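PDB 2FEX: conserved hypothetical protein from Agrobacterium tumefaciens, which is of unknown function but belongs to the DJ-1/PfpI family, whose members include chaperones, glyoxalases and proteases. Local coordinates for residues P142-V151 against A157-I165. Numbering follows the deposited sequence.
Sequences PRAVSDGGVV and APVSFAVEI
Val151 CG1 comes obliquely to within 3.8 Å of Phe161 CD1, while Ile165 CD1 lies over the centre of one face of the Phe161 ring, 3.6 Å above its plane. The CB of Phe161 points away from 142-151, yet with CG anti to the backbone N (chi1 -173°) the ring comes back to Val151 of strand 150-153; Ala98 and Ile100 of strand 96-100 also touch it. Flat and apolar, it suits the buried layer between helix and sheet. The second flat group, the carboxylate of Glu164, is held by water at both oxygens: one water donates to OE2 and to Ala144 O, while another donates to Glu164 OE1 and O and accepts from Ser146 OG. A long side chain with an apolar stem and a polar end suits this place: Glu164 CB packs 3.8 Å from Val151 CG1, and the bend at chi2 (-66°) lays the chain along Ala144 and Ser146, with Glu164 CG 3.9 Å from Ala144 CB and Glu164 OE1 3.5 Å from Ser146 CB. In this DJ-1/PfpI alpha/beta fold, helix 158-168 packs against a mixed sheet whose last two strands, 150-153 and 145-147, form a hairpin closed by a type I' turn at Gly148-Gly149. Ala144, small enough to lie close over the helix, sets CB 3.6 Å from Phe161 N. Its own N-H points almost straight at the hydroxyl of Ser160, in the first turn of the helix, whose short chain sets OG as acceptor 2.9 Å from Ala144 N (177°). Glu186 of the second subunit accepts hydrogen bonds from the N-H groups of Val159 and Ser160.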
loop_
_atom_site.group_PDB
_atom_site.type_symbol
_atom_site.label_atom_id
_atom_site.label_comp_id
_atom_site.label_asym_id
_atom_site.label_seq_id
_atom_site.Cartn_x
_atom_site.Cartn_y
_atom_site.Cartn_z
ATOM N N PRO A 142 10.020 -11.484 12.918
ATOM C CA PRO A 142 9.371 -10.362 12.220
ATOM C C PRO A 142 9.104 -10.570 10.735
ATOM O O PRO A 142 8.223 -9.899 10.190
ATOM C CB PRO A 142 10.342 -9.174 12.414
ATOM C CG PRO A 142 11.693 -9.849 12.687
ATOM C CD PRO A 142 11.405 -11.165 13.335
ATOM N N ARG A 143 9.869 -11.435 10.080
ATOM C CA ARG A 143 9.738 -11.540 8.593
ATOM C C ARG A 143 8.771 -12.655 8.206
ATOM O O ARG A 143 8.569 -13.623 8.954
ATOM C CB ARG A 143 11.091 -11.767 7.917
ATOM C CG ARG A 143 12.050 -10.541 8.101
ATOM C CD ARG A 143 13.367 -10.885 7.485
ATOM N NE ARG A 143 14.324 -9.832 7.779
ATOM C CZ ARG A 143 15.305 -9.482 6.962
ATOM N NH1 ARG A 143 15.456 -10.122 5.800
ATOM N NH2 ARG A 143 16.120 -8.486 7.304
ATOM N N ALA A 144 8.203 -12.532 6.995
ATOM C CA ALA A 144 7.324 -13.571 6.432
ATOM C C ALA A 144 7.978 -14.944 6.432
ATOM O O ALA A 144 9.244 -15.073 6.323
ATOM C CB ALA A 144 6.969 -13.224 4.985
ATOM N N VAL A 145 7.140 -15.963 6.501
ATOM C CA VAL A 145 7.588 -17.347 6.425
ATOM C C VAL A 145 6.989 -18.015 5.178
ATOM O O VAL A 145 5.824 -17.748 4.786
ATOM C CB VAL A 145 7.156 -18.078 7.673
ATOM C CG1 VAL A 145 7.395 -19.642 7.568
ATOM C CG2 VAL A 145 7.866 -17.534 8.891
ATOM N N SER A 146 7.819 -18.826 4.528
ATOM C CA SER A 146 7.363 -19.633 3.389
ATOM C C SER A 146 7.719 -21.101 3.611
ATOM O O SER A 146 8.923 -21.447 3.779
ATOM C CB SER A 146 8.026 -19.144 2.110
ATOM O OG SER A 146 7.531 -19.894 1.013
ATOM N N ASP A 147 6.721 -21.962 3.536
ATOM C CA ASP A 147 6.959 -23.399 3.695
ATOM C C ASP A 147 5.781 -24.175 3.095
ATOM O O ASP A 147 4.610 -23.808 3.274
ATOM C CB ASP A 147 7.082 -23.755 5.176
ATOM C CG ASP A 147 7.584 -25.182 5.399
ATOM O OD1 ASP A 147 8.509 -25.631 4.658
ATOM O OD2 ASP A 147 7.050 -25.868 6.280
ATOM N N GLY A 148 6.085 -25.268 2.397
ATOM C CA GLY A 148 5.046 -26.156 1.893
ATOM C C GLY A 148 4.025 -25.505 0.972
ATOM O O GLY A 148 2.896 -25.987 0.890
ATOM N N GLY A 149 4.436 -24.445 0.274
ATOM C CA GLY A 149 3.520 -23.703 -0.639
ATOM C C GLY A 149 2.577 -22.763 0.070
ATOM O O GLY A 149 1.563 -22.339 -0.499
ATOM N N VAL A 150 2.891 -22.416 1.320
ATOM C CA VAL A 150 2.081 -21.463 2.061
ATOM C C VAL A 150 3.004 -20.355 2.568
ATOM O O VAL A 150 4.031 -20.602 3.220
ATOM C CB VAL A 150 1.414 -22.180 3.293
ATOM C CG1 VAL A 150 0.652 -21.164 4.199
ATOM C CG2 VAL A 150 0.464 -23.298 2.807
ATOM N N VAL A 151 2.632 -19.119 2.273
ATOM C CA VAL A 151 3.385 -17.971 2.745
ATOM C C VAL A 151 2.501 -17.221 3.768
ATOM O O VAL A 151 1.313 -16.950 3.517
ATOM C CB VAL A 151 3.728 -17.018 1.577
ATOM C CG1 VAL A 151 4.324 -15.683 2.123
ATOM C CG2 VAL A 151 4.782 -17.728 0.643
ATOM N N ALA A 157 4.759 -6.832 8.127
ATOM C CA ALA A 157 5.829 -7.352 7.242
ATOM C C ALA A 157 5.383 -7.391 5.759
ATOM O O ALA A 157 5.533 -8.441 5.115
ATOM C CB ALA A 157 6.257 -8.768 7.694
ATOM N N PRO A 158 4.893 -6.258 5.227
ATOM C CA PRO A 158 4.451 -6.312 3.831
ATOM C C PRO A 158 5.577 -6.568 2.829
ATOM O O PRO A 158 5.324 -7.127 1.750
ATOM C CB PRO A 158 3.817 -4.917 3.610
ATOM C CG PRO A 158 4.555 -3.984 4.575
ATOM C CD PRO A 158 4.760 -4.894 5.806
ATOM N N VAL A 159 6.794 -6.115 3.144
ATOM C CA VAL A 159 7.892 -6.271 2.174
ATOM C C VAL A 159 8.296 -7.737 2.057
ATOM O O VAL A 159 8.375 -8.266 0.962
ATOM C CB VAL A 159 9.082 -5.373 2.515
ATOM C CG1 VAL A 159 10.150 -5.561 1.402
ATOM C CG2 VAL A 159 8.569 -3.909 2.620
ATOM N N SER A 160 8.582 -8.401 3.185
ATOM C CA SER A 160 9.012 -9.787 3.115
ATOM C C SER A 160 7.853 -10.703 2.640
ATOM O O SER A 160 8.111 -11.725 2.020
ATOM C CB SER A 160 9.608 -10.278 4.427
ATOM O OG SER A 160 8.695 -10.101 5.504
ATOM N N PHE A 161 6.625 -10.272 2.906
ATOM C CA PHE A 161 5.451 -11.009 2.363
ATOM C C PHE A 161 5.564 -11.011 0.820
ATOM O O PHE A 161 5.487 -12.088 0.169
ATOM C CB PHE A 161 4.172 -10.307 2.802
ATOM C CG PHE A 161 2.894 -11.063 2.448
ATOM C CD1 PHE A 161 2.678 -12.363 2.890
ATOM C CD2 PHE A 161 1.903 -10.406 1.693
ATOM C CE1 PHE A 161 1.420 -13.014 2.628
ATOM C CE2 PHE A 161 0.637 -11.052 1.421
ATOM C CZ PHE A 161 0.441 -12.375 1.852
ATOM N N ALA A 162 5.803 -9.822 0.244
ATOM C CA ALA A 162 5.922 -9.740 -1.205
ATOM C C ALA A 162 7.099 -10.561 -1.742
ATOM O O ALA A 162 6.965 -11.283 -2.748
ATOM C CB ALA A 162 6.024 -8.286 -1.663
ATOM N N VAL A 163 8.236 -10.461 -1.065
ATOM C CA VAL A 163 9.468 -11.133 -1.543
ATOM C C VAL A 163 9.204 -12.660 -1.503
ATOM O O VAL A 163 9.555 -13.363 -2.453
ATOM C CB VAL A 163 10.648 -10.781 -0.639
ATOM C CG1 VAL A 163 11.812 -11.758 -0.872
ATOM C CG2 VAL A 163 11.023 -9.284 -0.821
ATOM N N GLU A 164 8.575 -13.164 -0.426
ATOM C CA GLU A 164 8.407 -14.636 -0.319
ATOM C C GLU A 164 7.408 -15.161 -1.373
ATOM O O GLU A 164 7.572 -16.277 -1.879
ATOM C CB GLU A 164 7.970 -15.063 1.083
ATOM C CG GLU A 164 9.042 -14.838 2.154
ATOM C CD GLU A 164 10.304 -15.722 1.957
ATOM O OE1 GLU A 164 10.323 -16.698 1.133
ATOM O OE2 GLU A 164 11.315 -15.416 2.634
ATOM N N ILE A 165 6.400 -14.342 -1.723
ATOM C CA ILE A 165 5.447 -14.731 -2.768
ATOM C C ILE A 165 6.184 -14.809 -4.084
ATOM O O ILE A 165 6.077 -15.825 -4.825
ATOM C CB ILE A 165 4.294 -13.718 -2.861
ATOM C CG1 ILE A 165 3.431 -13.891 -1.586
ATOM C CG2 ILE A 165 3.453 -13.892 -4.139
ATOM C CD1 ILE A 165 2.456 -12.744 -1.288
HETATM O O HOH W 1 11.023 -13.646 4.683
HETATM O O HOH W 2 9.006 -18.251 -0.734
#